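Local coordinates for glutamate ABC superfamily ATP binding cassette transporter, binding protein (Enterococcus faecium DO, PDB 5EYF) that binds glutamate and, as a solute-binding protein of family 3, probably hands it to an ABC transporter for uptake, at residues 47-52 with 216-221; 106-111 with 188-193; 127-132 with 170-175. All blocks are in the same frame, centred on the assembly; numbering follows the deposited sequence.

In the fold
The protein has the two-lobed build of periplasmic-type binding proteins, with glutamate held between the lobes. Contact 1 packs helix 41-54 on helix 209-225 on one side of the chain's centre, and contacts 2 and 3 lie on the other, their centres about 32 and 34 Å from that of contact 1. Those two have centres about 9 Å apart and belong to one mixed sheet: strand 103-112 of contact 2 runs beside strand 170-172 of contact 3, Leu110 N hydrogen-bonded to Met171 O. Along the chain all three nest, 127-132/170-175 inside 106-111/188-193 inside 47-52/216-221. Helix 209-225 thus returns the sequence to the lobe that holds helix 41-54, as expected for a family whose chain crosses between lobes.

Contact 1 of 3, residues 47-52 with 216-221; sequences KAITKK and NQALEE
Two helices of one lobe, 41-54 and 209-225, cross here steeply: the axes of the short segments approach to 8.8 Å, with 105° between their directions. Ala218 lies at the point of nearest backbone approach, its CA 5.3 Å from Lys52 CA. Its CB points at the other helix and sits 3.5 Å from Lys52 CB, while the Ile49 CG2 branch, anti to its backbone N, reaches the same methyl at 3.8 Å. The other Ile49 branch ends with CD1 at 4.0 Å from CD2 of Leu219, the two side chains crossing obliquely. Met222 adds to the apolar layer by touching both Ile49 and Lys52.

Beside Lys52 and Glu221 the chemistry turns polar. Lys52, bent at chi2 (-57°), crosses Glu221 obliquely, with Lys52 CD 3.5 Å from Glu221 OE1. Lys52 NZ stays 4.3 Å from Glu221 OE1, too far for a salt bridge; that is made with Asp225. A water accepts from Lys52 NZ and donates to Glu221 OE1, and a second joins the same oxygen to Lys52 O. Glu221 OE2 takes Gln217 NE2 at 3.3 Å on its anti lone pair. The whole is a steep helix crossing within one lobe of the two-lobed solute-binding fold.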
loop_
_atom_site.group_PDB
_atom_site.type_symbol
_atom_site.label_atom_id
_atom_site.label_comp_id
_atom_site.label_asym_id
_atom_site.label_seq_id
_atom_site.Cartn_x
_atom_site.Cartn_y
_atom_site.Cartn_z
ATOM N N LYS B 47 10.094 -6.450 -19.026
ATOM C CA LYS B 47 11.355 -6.612 -19.757
ATOM C C LYS B 47 12.518 -6.821 -18.794
ATOM O O LYS B 47 13.378 -7.685 -19.023
ATOM C CB LYS B 47 11.602 -5.398 -20.652
ATOM C CG LYS B 47 10.600 -5.266 -21.788
ATOM C CD LYS B 47 10.824 -3.997 -22.555
ATOM C CE LYS B 47 9.952 -3.956 -23.773
ATOM N NZ LYS B 47 10.366 -2.853 -24.698
ATOM N N ALA B 48 12.563 -6.041 -17.712
ATOM C CA ALA B 48 13.662 -6.171 -16.761
ATOM C C ALA B 48 13.646 -7.535 -16.072
ATOM O O ALA B 48 14.705 -8.138 -15.845
ATOM C CB ALA B 48 13.583 -5.039 -15.736
ATOM N N ILE B 49 12.458 -8.048 -15.737
ATOM C CA ILE B 49 12.379 -9.356 -15.104
ATOM C C ILE B 49 12.860 -10.422 -16.058
ATOM O O ILE B 49 13.602 -11.335 -15.671
ATOM C CB ILE B 49 10.935 -9.639 -14.658
ATOM C CG1 ILE B 49 10.594 -8.738 -13.478
ATOM C CG2 ILE B 49 10.765 -11.115 -14.284
ATOM C CD1 ILE B 49 9.119 -8.801 -13.106
ATOM N N THR B 50 12.431 -10.330 -17.312
ATOM C CA THR B 50 12.844 -11.313 -18.295
ATOM C C THR B 50 14.359 -11.361 -18.434
ATOM O O THR B 50 14.950 -12.448 -18.542
ATOM C CB THR B 50 12.194 -10.992 -19.635
ATOM O OG1 THR B 50 10.773 -10.945 -19.452
ATOM C CG2 THR B 50 12.496 -12.131 -20.619
ATOM N N LYS B 51 15.017 -10.204 -18.393
ATOM C CA LYS B 51 16.479 -10.230 -18.488
ATOM C C LYS B 51 17.125 -10.840 -17.240
ATOM O O LYS B 51 18.180 -11.490 -17.341
ATOM C CB LYS B 51 17.014 -8.816 -18.740
ATOM C CG LYS B 51 16.596 -8.213 -20.090
ATOM C CD LYS B 51 17.029 -9.084 -21.275
ATOM C CE LYS B 51 16.899 -8.313 -22.599
ATOM N NZ LYS B 51 17.066 -9.170 -23.821
ATOM N N LYS B 52 16.535 -10.637 -16.062
ATOM C CA LYS B 52 17.053 -11.306 -14.869
ATOM C C LYS B 52 16.884 -12.820 -14.966
ATOM O O LYS B 52 17.785 -13.578 -14.587
ATOM C CB LYS B 52 16.347 -10.784 -13.608
ATOM C CG LYS B 52 16.591 -9.310 -13.271
ATOM C CD LYS B 52 18.065 -8.984 -13.116
ATOM C CE LYS B 52 18.231 -7.630 -12.447
ATOM N NZ LYS B 52 19.682 -7.248 -12.520
ATOM N N ASN B 216 10.007 -13.668 -8.452
ATOM C CA ASN B 216 10.278 -12.970 -7.190
ATOM C C ASN B 216 11.764 -12.706 -6.998
ATOM O O ASN B 216 12.145 -11.647 -6.486
ATOM C CB ASN B 216 9.727 -13.760 -6.002
ATOM C CG ASN B 216 8.259 -13.505 -5.798
ATOM O OD1 ASN B 216 7.748 -12.453 -6.199
ATOM N ND2 ASN B 216 7.555 -14.468 -5.219
ATOM N N GLN B 217 12.610 -13.651 -7.410
ATOM C CA GLN B 217 14.045 -13.442 -7.316
ATOM C C GLN B 217 14.486 -12.309 -8.226
ATOM O O GLN B 217 15.337 -11.497 -7.854
ATOM C CB GLN B 217 14.769 -14.746 -7.683
ATOM C CG GLN B 217 16.289 -14.663 -7.701
ATOM C CD GLN B 217 16.879 -14.436 -6.331
ATOM O OE1 GLN B 217 16.306 -14.846 -5.326
ATOM N NE2 GLN B 217 18.036 -13.778 -6.282
ATOM N N ALA B 218 13.916 -12.249 -9.433
ATOM C CA ALA B 218 14.214 -11.161 -10.359
ATOM C C ALA B 218 13.866 -9.809 -9.744
ATOM O O ALA B 218 14.676 -8.874 -9.779
ATOM C CB ALA B 218 13.455 -11.378 -11.669
ATOM N N LEU B 219 12.665 -9.699 -9.152
ATOM C CA LEU B 219 12.273 -8.459 -8.485
ATOM C C LEU B 219 13.229 -8.120 -7.356
ATOM O O LEU B 219 13.638 -6.964 -7.215
ATOM C CB LEU B 219 10.841 -8.552 -7.933
ATOM C CG LEU B 219 9.736 -8.494 -8.989
ATOM C CD1 LEU B 219 8.411 -8.932 -8.360
ATOM C CD2 LEU B 219 9.660 -7.078 -9.545
ATOM N N GLU B 220 13.583 -9.113 -6.533
ATOM C CA GLU B 220 14.567 -8.889 -5.470
ATOM C C GLU B 220 15.846 -8.274 -6.026
ATOM O O GLU B 220 16.360 -7.286 -5.496
ATOM C CB GLU B 220 14.878 -10.205 -4.753
ATOM C CG GLU B 220 15.796 -10.053 -3.543
ATOM C CD GLU B 220 16.000 -11.362 -2.780
ATOM O OE1 GLU B 220 15.579 -12.429 -3.280
ATOM O OE2 GLU B 220 16.583 -11.325 -1.674
ATOM N N GLU B 221 16.368 -8.854 -7.103
ATOM C CA GLU B 221 17.609 -8.368 -7.693
ATOM C C GLU B 221 17.451 -6.945 -8.218
ATOM O O GLU B 221 18.375 -6.128 -8.097
ATOM C CB GLU B 221 18.027 -9.317 -8.812
ATOM C CG GLU B 221 18.589 -10.667 -8.333
ATOM C CD GLU B 221 18.948 -11.603 -9.488
ATOM O OE1 GLU B 221 19.294 -11.105 -10.590
ATOM O OE2 GLU B 221 18.878 -12.843 -9.294
HETATM O O HOH W 1 20.940 -9.304 -10.780
HETATM O O HOH W 2 20.182 -12.374 -12.744
#

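Contact 2 of 3, residues 106-111 with 188-193; sequences GQALLV and YELVGG
Val111 lays its CG2 methyl against Val191, meeting CG1 of that residue at 3.6 Å and CG2 slightly farther off, with the two side chains crossing at about a right angle. Both valines project from the same face of the sheet as Leu109, whose CB approaches Val191 CG2 at 4.1 Å. The opposite face carries Leu110 and Leu190. With CG anti to its backbone N (chi1 -177°), Leu110 swings CD1 back over the neighbouring strand, where the methyl rests on the Glu189 carbonyl, 3.6 Å from Glu189 O, with Leu190 CD1 at 4.0 Å and Tyr188 CB at 4.1 Å beyond. Helix residues Leu163 and Leu178 close over Leu110, and Phe160 meets the Tyr188 ring edge-to-face.

Strands 107-111 and 188-191 run antiparallel, 148° between their directions. Val111 and Glu189 form a hydrogen-bonded pair: Val111 N donates to Glu189 O at 3.1 Å, and Glu189 N returns a bond of 2.9 Å to Val111 O, nearly along the C=O axis. Leu110 and Leu190 make the non-hydrogen-bonded pair, and Val191 N donates to Leu109 O. Farther along, the strands part and a water takes over, donating to Val191 O and Gly193 O while accepting only weakly from Leu109 N. Gly192 N, nearby, bonds Asp121 of the second subunit. The chemistry thus implies a backbone-specified register, with mainly aliphatic side chains on both faces and a solvent relay where direct pairing stops.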
loop_
_atom_site.group_PDB
_atom_site.type_symbol
_atom_site.label_atom_id
_atom_site.label_comp_id
_atom_site.label_asym_id
_atom_site.label_seq_id
_atom_site.Cartn_x
_atom_site.Cartn_y
_atom_site.Cartn_z
ATOM N N GLY B 106 -4.098 3.014 -5.272
ATOM C CA GLY B 106 -5.294 3.075 -4.442
ATOM C C GLY B 106 -6.418 3.667 -5.244
ATOM O O GLY B 106 -6.186 4.512 -6.100
ATOM N N GLN B 107 -7.641 3.224 -4.973
ATOM C CA GLN B 107 -8.757 3.712 -5.780
ATOM C C GLN B 107 -9.057 5.176 -5.488
ATOM O O GLN B 107 -8.966 5.629 -4.349
ATOM C CB GLN B 107 -9.994 2.854 -5.552
ATOM C CG GLN B 107 -11.085 3.130 -6.590
ATOM C CD GLN B 107 -12.154 2.068 -6.580
ATOM O OE1 GLN B 107 -11.906 0.957 -6.149
ATOM N NE2 GLN B 107 -13.359 2.416 -7.017
ATOM N N ALA B 108 -9.447 5.915 -6.524
ATOM C CA ALA B 108 -9.646 7.356 -6.406
ATOM C C ALA B 108 -10.758 7.801 -7.340
ATOM O O ALA B 108 -11.342 6.999 -8.072
ATOM C CB ALA B 108 -8.366 8.153 -6.717
ATOM N N LEU B 109 -11.045 9.100 -7.292
ATOM C CA LEU B 109 -12.103 9.729 -8.075
ATOM C C LEU B 109 -11.530 10.791 -8.991
ATOM O O LEU B 109 -10.702 11.596 -8.572
ATOM C CB LEU B 109 -13.124 10.434 -7.201
ATOM C CG LEU B 109 -13.932 9.603 -6.218
ATOM C CD1 LEU B 109 -14.952 10.479 -5.486
ATOM C CD2 LEU B 109 -14.620 8.426 -6.903
ATOM N N LEU B 110 -12.034 10.834 -10.222
ATOM C CA LEU B 110 -11.737 11.897 -11.169
ATOM C C LEU B 110 -13.033 12.645 -11.469
ATOM O O LEU B 110 -14.054 12.015 -11.764
ATOM C CB LEU B 110 -11.159 11.300 -12.465
ATOM C CG LEU B 110 -10.709 12.254 -13.578
ATOM C CD1 LEU B 110 -9.316 12.736 -13.260
ATOM C CD2 LEU B 110 -10.747 11.591 -14.966
ATOM N N VAL B 111 -12.998 13.977 -11.360
ATOM C CA VAL B 111 -14.154 14.832 -11.611
ATOM C C VAL B 111 -13.707 16.017 -12.458
ATOM O O VAL B 111 -12.518 16.321 -12.559
ATOM C CB VAL B 111 -14.805 15.331 -10.285
ATOM C CG1 VAL B 111 -15.294 14.157 -9.439
ATOM C CG2 VAL B 111 -13.824 16.165 -9.484
ATOM N N TYR B 188 -9.961 18.212 -15.821
ATOM C CA TYR B 188 -10.340 17.189 -14.855
ATOM C C TYR B 188 -9.221 16.997 -13.844
ATOM O O TYR B 188 -8.047 17.195 -14.161
ATOM C CB TYR B 188 -10.651 15.872 -15.562
ATOM C CG TYR B 188 -11.788 16.069 -16.516
ATOM C CD1 TYR B 188 -13.091 15.839 -16.111
ATOM C CD2 TYR B 188 -11.572 16.539 -17.804
ATOM C CE1 TYR B 188 -14.140 16.048 -16.951
ATOM C CE2 TYR B 188 -12.615 16.764 -18.644
ATOM C CZ TYR B 188 -13.900 16.517 -18.208
ATOM O OH TYR B 188 -14.949 16.734 -19.048
ATOM N N GLU B 189 -9.593 16.614 -12.622
ATOM C CA GLU B 189 -8.595 16.427 -11.575
ATOM C C GLU B 189 -9.010 15.280 -10.667
ATOM O O GLU B 189 -10.202 14.955 -10.529
ATOM C CB GLU B 189 -8.381 17.713 -10.749
ATOM C CG GLU B 189 -9.586 18.178 -9.939
ATOM C CD GLU B 189 -9.349 19.522 -9.247
ATOM O OE1 GLU B 189 -8.193 19.983 -9.243
ATOM O OE2 GLU B 189 -10.313 20.124 -8.718
ATOM N N LEU B 190 -8.009 14.682 -10.022
ATOM C CA LEU B 190 -8.273 13.746 -8.929
ATOM C C LEU B 190 -8.691 14.523 -7.687
ATOM O O LEU B 190 -8.180 15.618 -7.422
ATOM C CB LEU B 190 -7.037 12.877 -8.611
ATOM C CG LEU B 190 -6.696 11.680 -9.511
ATOM C CD1 LEU B 190 -6.205 12.177 -10.874
ATOM C CD2 LEU B 190 -5.641 10.794 -8.882
ATOM N N VAL B 191 -9.662 13.987 -6.953
ATOM C CA VAL B 191 -10.139 14.633 -5.734
ATOM C C VAL B 191 -10.285 13.581 -4.655
ATOM O O VAL B 191 -10.725 12.452 -4.919
ATOM C CB VAL B 191 -11.488 15.377 -5.919
ATOM C CG1 VAL B 191 -11.359 16.512 -6.924
ATOM C CG2 VAL B 191 -12.614 14.429 -6.339
ATOM N N GLY B 192 -9.939 13.972 -3.431
ATOM C CA GLY B 192 -10.193 13.165 -2.256
ATOM C C GLY B 192 -9.176 12.092 -1.951
ATOM O O GLY B 192 -9.469 11.209 -1.133
ATOM N N GLY B 193 -7.996 12.116 -2.571
ATOM C CA GLY B 193 -7.037 11.082 -2.155
ATOM C C GLY B 193 -7.457 9.691 -2.614
ATOM O O GLY B 193 -8.079 9.526 -3.677
HETATM O O HOH W 3 -10.652 9.808 -4.330
#

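Contact 3 of 3, residues 127-132 with 170-175; sequences TTVLAV and AMTTDN. With GLU (glutamic acid), chain E.
Parallel pairing in the sheet of a type 2 periplasmic-binding-protein lobe brings strands 128-132 and 170-172 together, and the second of them leads, by a corner at Thr173, to the glutamate pocket. Strand 128-132 is flanked by 149-153 and 170-172, so the passage from 149-153 through helix 156-164 to 170-172 is a beta-alpha-beta crossover that steps over it. Ala170 pairs with Val129 and Met171 with Leu130, the segments inclined at 31°.

The central bonds are firm. Leu130 N donates to Ala170 O at 2.7 Å, lying in the carbonyl plane, and Thr172 N donates to Leu130 O at 2.9 Å with a C=O...N angle of 173°, nearly along the carbonyl axis. Ala170 N to Thr128 O, at 3.4 Å, is weak. Beyond Thr172 a water continues the pairing by accepting from Val132 N and donating to Thr172 O.

Val129 and Thr172 cross obliquely, with CG1 of the valine 3.7 Å from CG2 of the threonine. That methyl occupies the crowded position between N and C because OG1 is anti to the backbone N (chi1 -168°), where it bonds Ala108 O and Gln107 NE2. On the other face Leu130 sets CG 3.6 Å from Ala170 O and is covered by Leu151 and Leu163; Met171, a selenomethionine, extends away from it beyond CG.

The corner places Asp174 at the N-cap position of helix 175-182, although its carboxylate makes no capping bond and faces the ligand. A negative charge here would favour an ammonium form of the ligand, which is also hydrogen-bonded by Lys22, Ser67, Arg70, Thr85, Thr87 and Arg92. Asp174 OD2 accepts from the glutamate N at 2.6 Å and also bonds Tyr200 OH.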
loop_
_atom_site.group_PDB
_atom_site.type_symbol
_atom_site.label_atom_id
_atom_site.label_comp_id
_atom_site.label_asym_id
_atom_site.label_seq_id
_atom_site.Cartn_x
_atom_site.Cartn_y
_atom_site.Cartn_z
ATOM N N THR B 127 -25.735 10.844 -7.242
ATOM C CA THR B 127 -24.527 10.911 -8.062
ATOM C C THR B 127 -24.320 9.605 -8.809
ATOM O O THR B 127 -24.488 8.520 -8.244
ATOM C CB THR B 127 -23.268 11.195 -7.228
ATOM O OG1 THR B 127 -23.038 10.120 -6.304
ATOM C CG2 THR B 127 -23.414 12.510 -6.464
ATOM N N THR B 128 -23.910 9.715 -10.064
ATOM C CA THR B 128 -23.574 8.560 -10.886
ATOM C C THR B 128 -22.064 8.492 -11.047
ATOM O O THR B 128 -21.444 9.466 -11.475
ATOM C CB THR B 128 -24.228 8.652 -12.265
ATOM O OG1 THR B 128 -25.645 8.598 -12.106
ATOM C CG2 THR B 128 -23.777 7.506 -13.121
ATOM N N VAL B 129 -21.477 7.338 -10.730
ATOM C CA VAL B 129 -20.042 7.118 -10.851
ATOM C C VAL B 129 -19.782 6.192 -12.028
ATOM O O VAL B 129 -20.478 5.187 -12.215
ATOM C CB VAL B 129 -19.450 6.526 -9.558
ATOM C CG1 VAL B 129 -17.946 6.564 -9.642
ATOM C CG2 VAL B 129 -19.905 7.323 -8.376
ATOM N N LEU B 130 -18.777 6.531 -12.815
ATOM C CA LEU B 130 -18.401 5.757 -13.986
ATOM C C LEU B 130 -17.273 4.813 -13.618
ATOM O O LEU B 130 -16.277 5.241 -13.034
ATOM C CB LEU B 130 -17.970 6.691 -15.108
ATOM C CG LEU B 130 -19.025 7.759 -15.348
ATOM C CD1 LEU B 130 -18.422 8.784 -16.229
ATOM C CD2 LEU B 130 -20.259 7.170 -16.018
ATOM N N ALA B 131 -17.488 3.533 -13.868
ATOM C CA ALA B 131 -16.471 2.525 -13.670
ATOM C C ALA B 131 -16.549 1.583 -14.855
ATOM O O ALA B 131 -17.463 1.665 -15.681
ATOM C CB ALA B 131 -16.658 1.779 -12.340
ATOM N N VAL B 132 -15.587 0.688 -14.930
ATOM C CA VAL B 132 -15.549 -0.295 -16.003
ATOM C C VAL B 132 -16.439 -1.477 -15.645
ATOM O O VAL B 132 -16.465 -1.934 -14.499
ATOM C CB VAL B 132 -14.101 -0.740 -16.255
ATOM C CG1 VAL B 132 -14.065 -1.764 -17.365
ATOM C CG2 VAL B 132 -13.224 0.470 -16.598
ATOM N N ALA B 170 -18.611 11.405 -11.702
ATOM C CA ALA B 170 -17.249 11.090 -11.299
ATOM C C ALA B 170 -16.848 9.790 -11.963
ATOM O O ALA B 170 -17.699 8.946 -12.246
ATOM C CB ALA B 170 -17.111 10.952 -9.764
HETATM N N MSE B 171 -15.559 9.668 -12.273
HETATM C CA MSE B 171 -15.014 8.416 -12.773
HETATM C C MSE B 171 -14.117 7.827 -11.696
HETATM O O MSE B 171 -13.418 8.568 -11.015
HETATM C CB MSE B 171 -14.244 8.634 -14.080
HETATM C CG MSE B 171 -13.466 7.423 -14.532
HETATM SE SE MSE B 171 -12.631 7.828 -16.231
HETATM C CE MSE B 171 -11.697 6.086 -16.404
ATOM N N THR B 172 -14.131 6.506 -11.561
ATOM C CA THR B 172 -13.293 5.849 -10.565
ATOM C C THR B 172 -12.503 4.689 -11.155
ATOM O O THR B 172 -12.999 3.941 -12.008
ATOM C CB THR B 172 -14.153 5.390 -9.365
ATOM O OG1 THR B 172 -13.276 5.016 -8.296
ATOM C CG2 THR B 172 -15.064 4.218 -9.695
ATOM N N THR B 173 -11.238 4.599 -10.728
ATOM C CA THR B 173 -10.358 3.453 -10.924
ATOM C C THR B 173 -9.108 3.824 -10.137
ATOM O O THR B 173 -9.180 4.706 -9.269
ATOM C CB THR B 173 -10.081 3.127 -12.412
ATOM O OG1 THR B 173 -9.198 1.991 -12.507
ATOM C CG2 THR B 173 -9.435 4.291 -13.168
ATOM N N ASP B 174 -7.991 3.152 -10.372
ATOM C CA ASP B 174 -6.832 3.383 -9.528
ATOM C C ASP B 174 -6.281 4.781 -9.771
ATOM O O ASP B 174 -6.265 5.268 -10.905
ATOM C CB ASP B 174 -5.736 2.363 -9.814
ATOM C CG ASP B 174 -6.129 0.922 -9.492
ATOM O OD1 ASP B 174 -7.139 0.713 -8.777
ATOM O OD2 ASP B 174 -5.409 -0.015 -9.988
ATOM N N ASN B 175 -5.779 5.407 -8.706
ATOM C CA ASN B 175 -5.225 6.750 -8.824
ATOM C C ASN B 175 -4.186 6.869 -9.935
ATOM O O ASN B 175 -4.236 7.816 -10.729
ATOM C CB ASN B 175 -4.633 7.207 -7.488
ATOM C CG ASN B 175 -3.557 6.270 -6.914
ATOM O OD1 ASN B 175 -3.317 5.127 -7.344
ATOM N ND2 ASN B 175 -2.908 6.784 -5.907
HETATM N N GLU E . -6.056 -2.527 -9.944
HETATM C CA GLU E . -7.510 -2.739 -10.032
HETATM C C GLU E . -7.818 -4.209 -10.281
HETATM O O GLU E . -6.909 -5.039 -10.415
HETATM C CB GLU E . -8.150 -1.861 -11.125
HETATM C CG GLU E . -7.413 -1.859 -12.465
HETATM C CD GLU E . -7.567 -3.144 -13.274
HETATM O OE1 GLU E . -6.648 -3.444 -14.043
HETATM O OE2 GLU E . -8.625 -3.812 -13.218
HETATM O OXT GLU E . -8.998 -4.610 -10.335
HETATM O O HOH W 4 -13.270 1.396 -13.142
#